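PDB 3QAC: 11S globulin seed storage protein from Amaranthus hypochondriacus, which serves as a seed storage protein, a reserve of amino acids for the germinating seedling, and assembles through its cupin domains into trimers and hexamers. Local coordinates for the interface of chains A and B. Sequence-based numbering; all coordinates share one arbitrary frame. Chains: chain A/B, 11S globulin seed storage protein.

Contact 1: the interface of chains A and B. Residues chain A 171-173; chain B 14, 47, 344-345, 381-382, 402.
A:Gln172 is pressed against B:His345, B:Thr402 and B:Gln382, and buries more surface than any other residue of this patch. Its backbone carbonyl is gripped by the imidazole of B:His345, whose NE2 gives a hydrogen bond to A:Gln172 O of 2.7 Å. The oxygen lies nearly in the plane of the ring, whereas the donor stands well above the carbonyl plane, 49° out of it, and the bond is bent. Water 1 shares the same oxygen, and reaches B:Cys47 O at 2.8 Å. The side chain of A:Gln172 runs out extended beyond CG, antiparallel to B:Thr402. As modelled, NE2 donates to B:Thr402 OG1 at a doubtfully short 2.4 Å, and OE1 faces B:Thr402 O at 2.8 Å, acceptor against acceptor; a turned amide would put OE1 at the hydroxyl and NE2 toward the carbonyl. B:Gln382 NE2 and A:Gln172 N, 2.6 Å apart, set two donors together, and turning B:Gln382 would probably offer OE1 to that N-H. A:Leu173 sets both methyl branches against a backbone carbonyl, CD1 and CD2 each 3.4 Å from B:Gln382 O. Behind it the B:Cys14–B:Cys47 disulfide touches its backbone, SG of B:Cys14 lying 3.8 Å from A:Leu173 CA. In the fold, the chain A loop between strands 158-164 and 180-182 meets chain B loops beside strands 346-351, 385-391 and 394-401, with helix 43-48 alongside.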
loop_
_atom_site.group_PDB
_atom_site.type_symbol
_atom_site.label_atom_id
_atom_site.label_comp_id
_atom_site.label_asym_id
_atom_site.label_seq_id
_atom_site.Cartn_x
_atom_site.Cartn_y
_atom_site.Cartn_z
ATOM N N ASN A 171 4.372 3.013 8.426
ATOM C CA ASN A 171 3.808 3.894 9.441
ATOM C C ASN A 171 2.287 3.775 9.495
ATOM O O ASN A 171 1.597 4.186 8.565
ATOM C CB ASN A 171 4.185 5.360 9.200
ATOM C CG ASN A 171 3.463 6.311 10.178
ATOM O OD1 ASN A 171 3.230 5.964 11.332
ATOM N ND2 ASN A 171 3.085 7.483 9.700
ATOM N N GLN A 172 1.770 3.209 10.580
ATOM C CA GLN A 172 0.330 3.035 10.710
ATOM C C GLN A 172 -0.311 4.048 11.681
ATOM O O GLN A 172 -1.485 3.946 12.007
ATOM C CB GLN A 172 0.007 1.592 11.098
ATOM C CG GLN A 172 0.564 0.554 10.097
ATOM C CD GLN A 172 -0.023 -0.832 10.304
ATOM O OE1 GLN A 172 0.259 -1.774 9.559
ATOM N NE2 GLN A 172 -0.829 -0.965 11.326
ATOM N N LEU A 173 0.471 5.011 12.150
ATOM C CA LEU A 173 -0.064 6.093 12.974
ATOM C C LEU A 173 -0.419 7.253 12.054
ATOM O O LEU A 173 -0.632 7.049 10.884
ATOM C CB LEU A 173 0.955 6.523 14.021
ATOM C CG LEU A 173 1.376 5.407 14.985
ATOM C CD1 LEU A 173 2.603 5.808 15.798
ATOM C CD2 LEU A 173 0.225 5.038 15.895
ATOM N N CYS B 14 -4.992 9.016 15.227
ATOM C CA CYS B 14 -3.987 8.370 16.071
ATOM C C CYS B 14 -3.340 9.284 17.106
ATOM O O CYS B 14 -2.484 8.835 17.854
ATOM C CB CYS B 14 -2.916 7.663 15.229
ATOM S SG CYS B 14 -3.573 6.301 14.281
ATOM N N CYS B 47 -8.148 4.827 14.158
ATOM C CA CYS B 47 -6.705 4.848 14.090
ATOM C C CYS B 47 -6.156 3.508 13.561
ATOM O O CYS B 47 -5.267 3.493 12.716
ATOM C CB CYS B 47 -6.126 5.134 15.476
ATOM S SG CYS B 47 -4.327 4.943 15.566
ATOM N N ALA B 344 2.965 -2.620 14.038
ATOM C CA ALA B 344 1.566 -2.983 13.910
ATOM C C ALA B 344 0.719 -2.468 15.083
ATOM O O ALA B 344 1.214 -2.333 16.217
ATOM C CB ALA B 344 1.442 -4.506 13.805
ATOM N N HIS B 345 -0.547 -2.174 14.794
ATOM C CA HIS B 345 -1.530 -1.930 15.842
ATOM C C HIS B 345 -1.855 -3.272 16.433
ATOM O O HIS B 345 -1.880 -4.286 15.752
ATOM C CB HIS B 345 -2.839 -1.317 15.304
ATOM C CG HIS B 345 -2.659 0.032 14.692
ATOM N ND1 HIS B 345 -2.469 1.171 15.447
ATOM C CD2 HIS B 345 -2.617 0.427 13.400
ATOM C CE1 HIS B 345 -2.310 2.206 14.645
ATOM N NE2 HIS B 345 -2.404 1.784 13.398
ATOM N N PRO B 381 -2.177 1.118 19.792
ATOM C CA PRO B 381 -1.623 1.629 18.534
ATOM C C PRO B 381 -0.147 1.283 18.366
ATOM O O PRO B 381 0.624 1.204 19.343
ATOM C CB PRO B 381 -1.807 3.152 18.655
ATOM C CG PRO B 381 -2.877 3.335 19.746
ATOM C CD PRO B 381 -2.612 2.191 20.697
ATOM N N GLN B 382 0.233 1.060 17.110
ATOM C CA GLN B 382 1.620 0.824 16.748
ATOM C C GLN B 382 2.515 1.737 17.541
ATOM O O GLN B 382 2.277 2.945 17.597
ATOM C CB GLN B 382 1.861 1.086 15.257
ATOM C CG GLN B 382 3.350 1.016 14.872
ATOM C CD GLN B 382 3.638 1.479 13.449
ATOM O OE1 GLN B 382 4.707 1.186 12.907
ATOM N NE2 GLN B 382 2.692 2.198 12.840
ATOM N N THR B 402 -2.189 -5.694 13.003
ATOM C CA THR B 402 -2.487 -5.113 11.700
ATOM C C THR B 402 -1.299 -5.087 10.753
ATOM O O THR B 402 -1.195 -4.180 9.945
ATOM C CB THR B 402 -2.990 -3.675 11.837
ATOM O OG1 THR B 402 -1.943 -2.871 12.376
ATOM C CG2 THR B 402 -4.194 -3.616 12.773
HETATM O O HOH W 1 -3.534 4.972 11.073
#

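Contact 2: the interface of chains A and B. Residues chain A 212, 223-224, 226, 234; chain B 411-412, 418, 439-440, 444.
This is a mainly apolar, head-to-tail interface in which a helical segment of chain A inserts between helices and a loop of chain B; repeated between copies of one protein, it helps to close the trimer from which the hexamer is built. A:Phe224 is its core. The methyl of B:Ala412 sits over one face of the ring, 3.5 Å from its centroid, while A:Leu234 CD2 of its own chain covers the other. B:Leu440, with CG anti to the backbone N (chi1 -179°), brings CD1 over the rim on the A:Leu234 side, 3.4 Å from A:Phe224 CD2. B:Ile418 CG1 packs tightly at the ring margin, 3.2 Å from A:Phe224 CE2. An alanine in place of A:Phe224 would probably open a gap among B:Ala412, B:Ile418 and B:Leu440 and leave their carbon groups without a mate. The other branch of B:Leu440 meets A:Leu234 at a slant, B:Leu440 CD2 lying 3.5 Å from A:Leu234 CD1. A:Phe212 and B:Leu411 lie side by side, pointing opposite ways, at the margin. B:Arg444, bent along its chain, donates the N-H of NE to A:Ser223 O at 3.0 Å, from above the carbonyl plane; its charge would suit the carbonyl-rich end of the helix. Water 2 joins A:Phe224 O to B:Leu440 O. The site lies where helices 217-224 and 228-235 of chain A meet helices 417-420 and 434-442 of chain B.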
loop_
_atom_site.group_PDB
_atom_site.type_symbol
_atom_site.label_atom_id
_atom_site.label_comp_id
_atom_site.label_asym_id
_atom_site.label_seq_id
_atom_site.Cartn_x
_atom_site.Cartn_y
_atom_site.Cartn_z
ATOM N N PHE A 212 8.782 5.770 29.457
ATOM C CA PHE A 212 8.803 5.255 30.818
ATOM C C PHE A 212 8.044 6.176 31.757
ATOM O O PHE A 212 7.349 5.703 32.651
ATOM C CB PHE A 212 10.232 5.034 31.301
ATOM C CG PHE A 212 10.929 3.906 30.605
ATOM C CD1 PHE A 212 12.113 4.115 29.928
ATOM C CD2 PHE A 212 10.376 2.638 30.603
ATOM C CE1 PHE A 212 12.749 3.071 29.277
ATOM C CE2 PHE A 212 10.997 1.599 29.954
ATOM C CZ PHE A 212 12.189 1.816 29.287
ATOM N N SER A 223 9.182 -4.341 36.948
ATOM C CA SER A 223 9.467 -4.863 35.620
ATOM C C SER A 223 10.939 -5.178 35.474
ATOM O O SER A 223 11.304 -6.225 34.961
ATOM C CB SER A 223 9.034 -3.868 34.543
ATOM O OG SER A 223 7.626 -3.782 34.473
ATOM N N PHE A 224 11.779 -4.270 35.955
ATOM C CA PHE A 224 13.218 -4.404 35.778
ATOM C C PHE A 224 13.924 -5.096 36.940
ATOM O O PHE A 224 15.139 -5.261 36.910
ATOM C CB PHE A 224 13.852 -3.031 35.518
ATOM C CG PHE A 224 13.507 -2.446 34.171
ATOM C CD1 PHE A 224 12.348 -1.708 33.996
ATOM C CD2 PHE A 224 14.339 -2.650 33.076
ATOM C CE1 PHE A 224 12.032 -1.178 32.763
ATOM C CE2 PHE A 224 14.023 -2.122 31.835
ATOM C CZ PHE A 224 12.870 -1.385 31.679
ATOM N N VAL A 226 14.157 -3.804 39.864
ATOM C CA VAL A 226 14.992 -2.673 40.224
ATOM C C VAL A 226 14.289 -1.833 41.282
ATOM O O VAL A 226 13.064 -1.920 41.437
ATOM C CB VAL A 226 15.349 -1.857 38.955
ATOM C CG1 VAL A 226 14.866 -0.421 39.052
ATOM C CG2 VAL A 226 16.848 -1.943 38.661
ATOM N N LEU A 234 14.547 6.103 35.134
ATOM C CA LEU A 234 13.935 5.770 33.862
ATOM C C LEU A 234 12.996 6.895 33.430
ATOM O O LEU A 234 12.996 7.317 32.277
ATOM C CB LEU A 234 13.174 4.451 33.967
ATOM C CG LEU A 234 13.844 3.233 33.312
ATOM C CD1 LEU A 234 15.357 3.367 33.274
ATOM C CD2 LEU A 234 13.426 1.925 33.976
ATOM N N LEU B 411 10.980 -4.001 26.769
ATOM C CA LEU B 411 11.860 -2.956 27.239
ATOM C C LEU B 411 12.725 -3.516 28.353
ATOM O O LEU B 411 13.871 -3.116 28.512
ATOM C CB LEU B 411 11.033 -1.780 27.721
ATOM C CG LEU B 411 10.056 -1.338 26.630
ATOM C CD1 LEU B 411 8.974 -0.408 27.189
ATOM C CD2 LEU B 411 10.818 -0.679 25.487
ATOM N N ALA B 412 12.174 -4.468 29.103
ATOM C CA ALA B 412 12.900 -5.121 30.193
ATOM C C ALA B 412 13.163 -6.590 29.897
ATOM O O ALA B 412 12.439 -7.215 29.127
ATOM C CB ALA B 412 12.131 -4.977 31.509
ATOM N N ILE B 418 16.567 -2.389 26.832
ATOM C CA ILE B 418 17.555 -2.019 27.840
ATOM C C ILE B 418 18.786 -2.926 27.785
ATOM O O ILE B 418 19.921 -2.457 27.757
ATOM C CB ILE B 418 16.940 -2.057 29.250
ATOM C CG1 ILE B 418 15.817 -1.019 29.368
ATOM C CG2 ILE B 418 17.989 -1.827 30.298
ATOM C CD1 ILE B 418 16.195 0.380 28.905
ATOM N N GLY B 439 22.308 -3.626 37.118
ATOM C CA GLY B 439 21.094 -4.213 37.648
ATOM C C GLY B 439 19.866 -3.876 36.824
ATOM O O GLY B 439 18.958 -4.706 36.660
ATOM N N LEU B 440 19.826 -2.648 36.315
ATOM C CA LEU B 440 18.766 -2.267 35.400
ATOM C C LEU B 440 18.781 -3.231 34.214
ATOM O O LEU B 440 17.730 -3.684 33.759
ATOM C CB LEU B 440 18.955 -0.830 34.923
ATOM C CG LEU B 440 17.878 -0.300 33.974
ATOM C CD1 LEU B 440 16.504 -0.515 34.581
ATOM C CD2 LEU B 440 18.116 1.175 33.659
ATOM N N ARG B 444 16.627 -8.725 35.602
ATOM C CA ARG B 444 15.448 -9.373 35.050
ATOM C C ARG B 444 15.861 -10.404 33.990
ATOM O O ARG B 444 15.947 -10.076 32.809
ATOM C CB ARG B 444 14.525 -8.312 34.450
ATOM C CG ARG B 444 13.315 -8.878 33.767
ATOM C CD ARG B 444 12.566 -9.770 34.706
ATOM N NE ARG B 444 11.978 -8.997 35.783
ATOM C CZ ARG B 444 11.283 -9.534 36.775
ATOM N NH1 ARG B 444 11.107 -10.850 36.815
ATOM N NH2 ARG B 444 10.770 -8.761 37.721
HETATM O O HOH W 2 16.360 -5.798 34.651
#

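Contact 3: the interface of chains A and B. Residues chain A 67, 183, 211-212, 215; chain B 338, 360-361, 383, 385-386, 411.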
loop_
_atom_site.group_PDB
_atom_site.type_symbol
_atom_site.label_atom_id
_atom_site.label_comp_id
_atom_site.label_asym_id
_atom_site.label_seq_id
_atom_site.Cartn_x
_atom_site.Cartn_y
_atom_site.Cartn_z
ATOM N N PHE A 67 12.481 5.624 19.045
ATOM C CA PHE A 67 12.015 5.036 17.805
ATOM C C PHE A 67 10.893 5.894 17.237
ATOM O O PHE A 67 10.322 6.708 17.933
ATOM C CB PHE A 67 11.560 3.589 18.008
ATOM C CG PHE A 67 10.624 3.388 19.181
ATOM C CD1 PHE A 67 11.120 3.242 20.474
ATOM C CD2 PHE A 67 9.253 3.314 18.987
ATOM C CE1 PHE A 67 10.267 3.026 21.541
ATOM C CE2 PHE A 67 8.390 3.102 20.058
ATOM C CZ PHE A 67 8.899 2.954 21.332
ATOM N N LEU A 183 13.162 6.639 24.860
ATOM C CA LEU A 183 13.334 5.596 25.856
ATOM C C LEU A 183 14.069 6.113 27.076
ATOM O O LEU A 183 14.380 5.351 27.986
ATOM C CB LEU A 183 14.100 4.437 25.233
ATOM C CG LEU A 183 13.161 3.608 24.374
ATOM C CD1 LEU A 183 13.926 2.657 23.476
ATOM C CD2 LEU A 183 12.226 2.861 25.308
ATOM N N ILE A 211 8.850 7.311 27.165
ATOM C CA ILE A 211 7.731 6.393 27.360
ATOM C C ILE A 211 7.640 5.865 28.782
ATOM O O ILE A 211 6.553 5.549 29.260
ATOM C CB ILE A 211 7.731 5.210 26.375
ATOM C CG1 ILE A 211 8.889 4.263 26.662
ATOM C CG2 ILE A 211 7.756 5.706 24.948
ATOM C CD1 ILE A 211 8.856 3.060 25.776
ATOM N N PHE A 212 8.782 5.770 29.457
ATOM C CA PHE A 212 8.803 5.255 30.818
ATOM C C PHE A 212 8.044 6.176 31.757
ATOM O O PHE A 212 7.349 5.703 32.651
ATOM C CB PHE A 212 10.232 5.034 31.301
ATOM C CG PHE A 212 10.929 3.906 30.605
ATOM C CD1 PHE A 212 12.113 4.115 29.928
ATOM C CD2 PHE A 212 10.376 2.638 30.603
ATOM C CE1 PHE A 212 12.749 3.071 29.277
ATOM C CE2 PHE A 212 10.997 1.599 29.954
ATOM C CZ PHE A 212 12.189 1.816 29.287
ATOM N N PHE A 215 4.538 5.078 32.610
ATOM C CA PHE A 215 4.137 3.962 33.447
ATOM C C PHE A 215 4.145 4.293 34.941
ATOM O O PHE A 215 4.944 5.104 35.427
ATOM C CB PHE A 215 4.992 2.726 33.164
ATOM C CG PHE A 215 4.773 2.132 31.797
ATOM C CD1 PHE A 215 3.675 1.320 31.550
ATOM C CD2 PHE A 215 5.684 2.366 30.769
ATOM C CE1 PHE A 215 3.471 0.759 30.301
ATOM C CE2 PHE A 215 5.494 1.813 29.512
ATOM C CZ PHE A 215 4.390 1.002 29.275
ATOM N N PRO B 338 6.923 -4.348 30.048
ATOM C CA PRO B 338 6.571 -3.241 29.166
ATOM C C PRO B 338 7.230 -3.486 27.817
ATOM O O PRO B 338 8.411 -3.800 27.763
ATOM C CB PRO B 338 7.209 -2.032 29.854
ATOM C CG PRO B 338 7.303 -2.415 31.292
ATOM C CD PRO B 338 7.597 -3.892 31.275
ATOM N N VAL B 360 1.035 3.662 27.137
ATOM C CA VAL B 360 1.638 4.980 27.088
ATOM C C VAL B 360 1.790 5.421 25.639
ATOM O O VAL B 360 2.106 4.606 24.760
ATOM C CB VAL B 360 3.040 4.940 27.715
ATOM C CG1 VAL B 360 3.725 6.310 27.623
ATOM C CG2 VAL B 360 2.969 4.446 29.148
ATOM N N ASN B 361 1.590 6.708 25.388
ATOM C CA ASN B 361 1.669 7.216 24.030
ATOM C C ASN B 361 3.035 7.835 23.754
ATOM O O ASN B 361 3.974 7.649 24.527
ATOM C CB ASN B 361 0.528 8.196 23.754
ATOM C CG ASN B 361 0.659 9.480 24.539
ATOM O OD1 ASN B 361 1.658 9.697 25.214
ATOM N ND2 ASN B 361 -0.348 10.348 24.440
ATOM N N ASN B 383 3.537 1.147 18.152
ATOM C CA ASN B 383 4.588 1.873 18.829
ATOM C C ASN B 383 4.194 2.344 20.216
ATOM O O ASN B 383 5.052 2.762 20.977
ATOM C CB ASN B 383 5.114 3.044 17.978
ATOM C CG ASN B 383 6.134 2.605 16.922
ATOM O OD1 ASN B 383 6.825 3.440 16.336
ATOM N ND2 ASN B 383 6.238 1.295 16.689
ATOM N N ALA B 385 3.705 2.015 23.933
ATOM C CA ALA B 385 4.261 1.121 24.936
ATOM C C ALA B 385 3.187 0.585 25.866
ATOM O O ALA B 385 2.247 1.298 26.236
ATOM C CB ALA B 385 5.336 1.808 25.719
ATOM N N ILE B 386 3.340 -0.684 26.237
ATOM C CA ILE B 386 2.337 -1.378 27.016
ATOM C C ILE B 386 2.928 -2.447 27.947
ATOM O O ILE B 386 3.923 -3.091 27.612
ATOM C CB ILE B 386 1.225 -1.960 26.118
ATOM C CG1 ILE B 386 0.352 -2.923 26.906
ATOM C CG2 ILE B 386 1.815 -2.660 24.883
ATOM C CD1 ILE B 386 -0.794 -3.458 26.129
ATOM N N LEU B 411 10.980 -4.001 26.769
ATOM C CA LEU B 411 11.860 -2.956 27.239
ATOM C C LEU B 411 12.725 -3.516 28.353
ATOM O O LEU B 411 13.871 -3.116 28.512
ATOM C CB LEU B 411 11.033 -1.780 27.721
ATOM C CG LEU B 411 10.056 -1.338 26.630
ATOM C CD1 LEU B 411 8.974 -0.408 27.189
ATOM C CD2 LEU B 411 10.818 -0.679 25.487
#
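The 3-10 helix 211-214 of chain A, with A:Phe215 just after it, lies against strands 354-360 and 385-391 of the second cupin domain of chain B, the jelly-roll barrel typical of 11S globulins. A:Phe215 offers a face and an edge. B:Val360 CG2 stands over the centre of its ring, 3.6 Å from the centroid, in a CH-pi contact. The rim at CZ points into the start of strand 385-391, with B:Ile386 N in the ring plane, 3.6 Å from A:Phe215 CZ. B:Ala385 CB abuts the same corner, and B:Pro338 CB lies farther off. The two branches of B:Val360 divide their work: with CG1 anti to the backbone N (chi1 178°), CG2 is directed to the ring while CG1 rests on the backbone of A:Ile211, 3.4 Å from its O. A:Ile211 holds CG1 between its own backbone N and carbonyl carbon (chi1 69°), and the extended arm carries CD1 forward to B:Leu411. The two side chains meet tip to tip, A:Ile211 CD1 to B:Leu411 CD1 at 3.7 Å. B:Ala385 CB touches that same A:Ile211 CD1 at an equal 3.7 Å. The other branch of B:Leu411 turns to A:Leu183, CD2 to CD2 at 3.8 Å. A:Phe67, on strand 61-68, turns an edge to B:Asn383, whose backbone O lies in the ring plane 3.5 Å from A:Phe67 CE2; the side-chain amide of B:Asn383 stands almost perpendicular to this ring.

Contact 4: the interface of chains A and B. Residues chain A 62, 247, 249-250; chain B 424, 428.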
loop_
_atom_site.group_PDB
_atom_site.type_symbol
_atom_site.label_atom_id
_atom_site.label_comp_id
_atom_site.label_asym_id
_atom_site.label_seq_id
_atom_site.Cartn_x
_atom_site.Cartn_y
_atom_site.Cartn_z
ATOM N N LEU A 62 25.366 12.110 23.134
ATOM C CA LEU A 62 24.610 10.881 23.013
ATOM C C LEU A 62 23.140 11.156 22.683
ATOM O O LEU A 62 22.374 11.614 23.536
ATOM C CB LEU A 62 24.726 10.080 24.306
ATOM C CG LEU A 62 23.923 8.790 24.416
ATOM C CD1 LEU A 62 24.335 7.821 23.329
ATOM C CD2 LEU A 62 24.170 8.192 25.760
ATOM N N VAL A 247 28.201 13.046 27.500
ATOM C CA VAL A 247 28.814 11.994 28.291
ATOM C C VAL A 247 30.282 12.304 28.576
ATOM O O VAL A 247 30.974 12.910 27.757
ATOM C CB VAL A 247 28.685 10.632 27.591
ATOM C CG1 VAL A 247 27.547 10.677 26.582
ATOM C CG2 VAL A 247 29.978 10.254 26.901
ATOM N N GLU A 249 33.485 11.878 29.797
ATOM C CA GLU A 249 33.539 10.421 29.837
ATOM C C GLU A 249 33.654 9.820 28.431
ATOM O O GLU A 249 34.163 10.458 27.508
ATOM C CB GLU A 249 32.299 9.874 30.551
ATOM C CG GLU A 249 32.012 10.557 31.885
ATOM C CD GLU A 249 30.553 10.443 32.309
ATOM O OE1 GLU A 249 30.281 9.767 33.330
ATOM O OE2 GLU A 249 29.683 11.036 31.626
ATOM N N GLY A 250 33.182 8.587 28.282
ATOM C CA GLY A 250 33.156 7.920 26.993
ATOM C C GLY A 250 32.369 6.631 27.105
ATOM O O GLY A 250 31.862 6.305 28.176
ATOM N N ASP B 424 27.287 1.589 29.377
ATOM C CA ASP B 424 27.645 3.005 29.446
ATOM C C ASP B 424 26.540 3.905 28.898
ATOM O O ASP B 424 26.294 4.990 29.426
ATOM C CB ASP B 424 28.944 3.273 28.686
ATOM C CG ASP B 424 30.162 2.994 29.519
ATOM O OD1 ASP B 424 30.017 2.941 30.762
ATOM O OD2 ASP B 424 31.258 2.832 28.939
ATOM N N ASN B 428 24.747 6.495 31.398
ATOM C CA ASN B 428 24.727 7.852 30.860
ATOM C C ASN B 428 23.330 8.426 30.540
ATOM O O ASN B 428 23.054 9.582 30.867
ATOM C CB ASN B 428 25.649 7.964 29.644
ATOM C CG ASN B 428 26.994 8.586 29.988
ATOM O OD1 ASN B 428 27.088 9.419 30.886
ATOM N ND2 ASN B 428 28.038 8.183 29.274
#
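B:Asn428, with an off-staggered chi1 of -100° and its amide turned by a chi2 of -31°, carries that amide off helix 423-430 and into chain A between A:Val247 and A:Glu249. A:Glu249 comes to meet it with CG anti to its carbonyl carbon and the rest of its chain extended, and lays the carboxylate beside the amide. The two flat groups are strongly twisted, their planes 78° apart. As modelled, A:Glu249 OE2 faces B:Asn428 OD1 at 3.1 Å, a contact of two acceptors and therefore doubtful. Turning the amide over would present ND2 to the carboxylate instead, a more plausible pairing, though the structure alone does not show it. On the other flank the amide packs against the branch point of A:Val247, whose CB is 3.6 Å from B:Asn428 CG, the side chains crossing at about a right angle. A:Leu62 touches more loosely, its CD2 being 4.2 Å from B:Asn428 CB. An alanine at B:Asn428 would probably open a gap beside A:Val247 and, if the amide is indeed turned over, leave the A:Glu249 carboxylate without its N-H partner. One turn earlier on the helix, B:Asp424 OD2 lies 3.6 Å from A:Gly250 O, an approach of two oxygens that offers no evident bond. In the fold, helix 423-430 of chain B leans on the chain A segment following strand 244-246, with strand 61-68 of the first cupin domain beside it.

All four contacts belong to one interface between copies of the same protein, which is not an exact two-fold, as suits the head-to-tail trimer. Contacts 2 and 3 are neighbours, their C-alpha centres about 12 Å apart, and share A:Phe212 and B:Leu411, making a continuous apolar core. Contact 1, more polar, lies about 14 Å from contact 3 and 25 Å from contact 2. Contact 4 is the outlier, about 19 Å from contact 2 and 34 Å from contact 1, though strand 61-68 of chain A serves both contacts 3 and 4. Anchoring at such separated points probably sets how neighbouring subunits are inclined to each other.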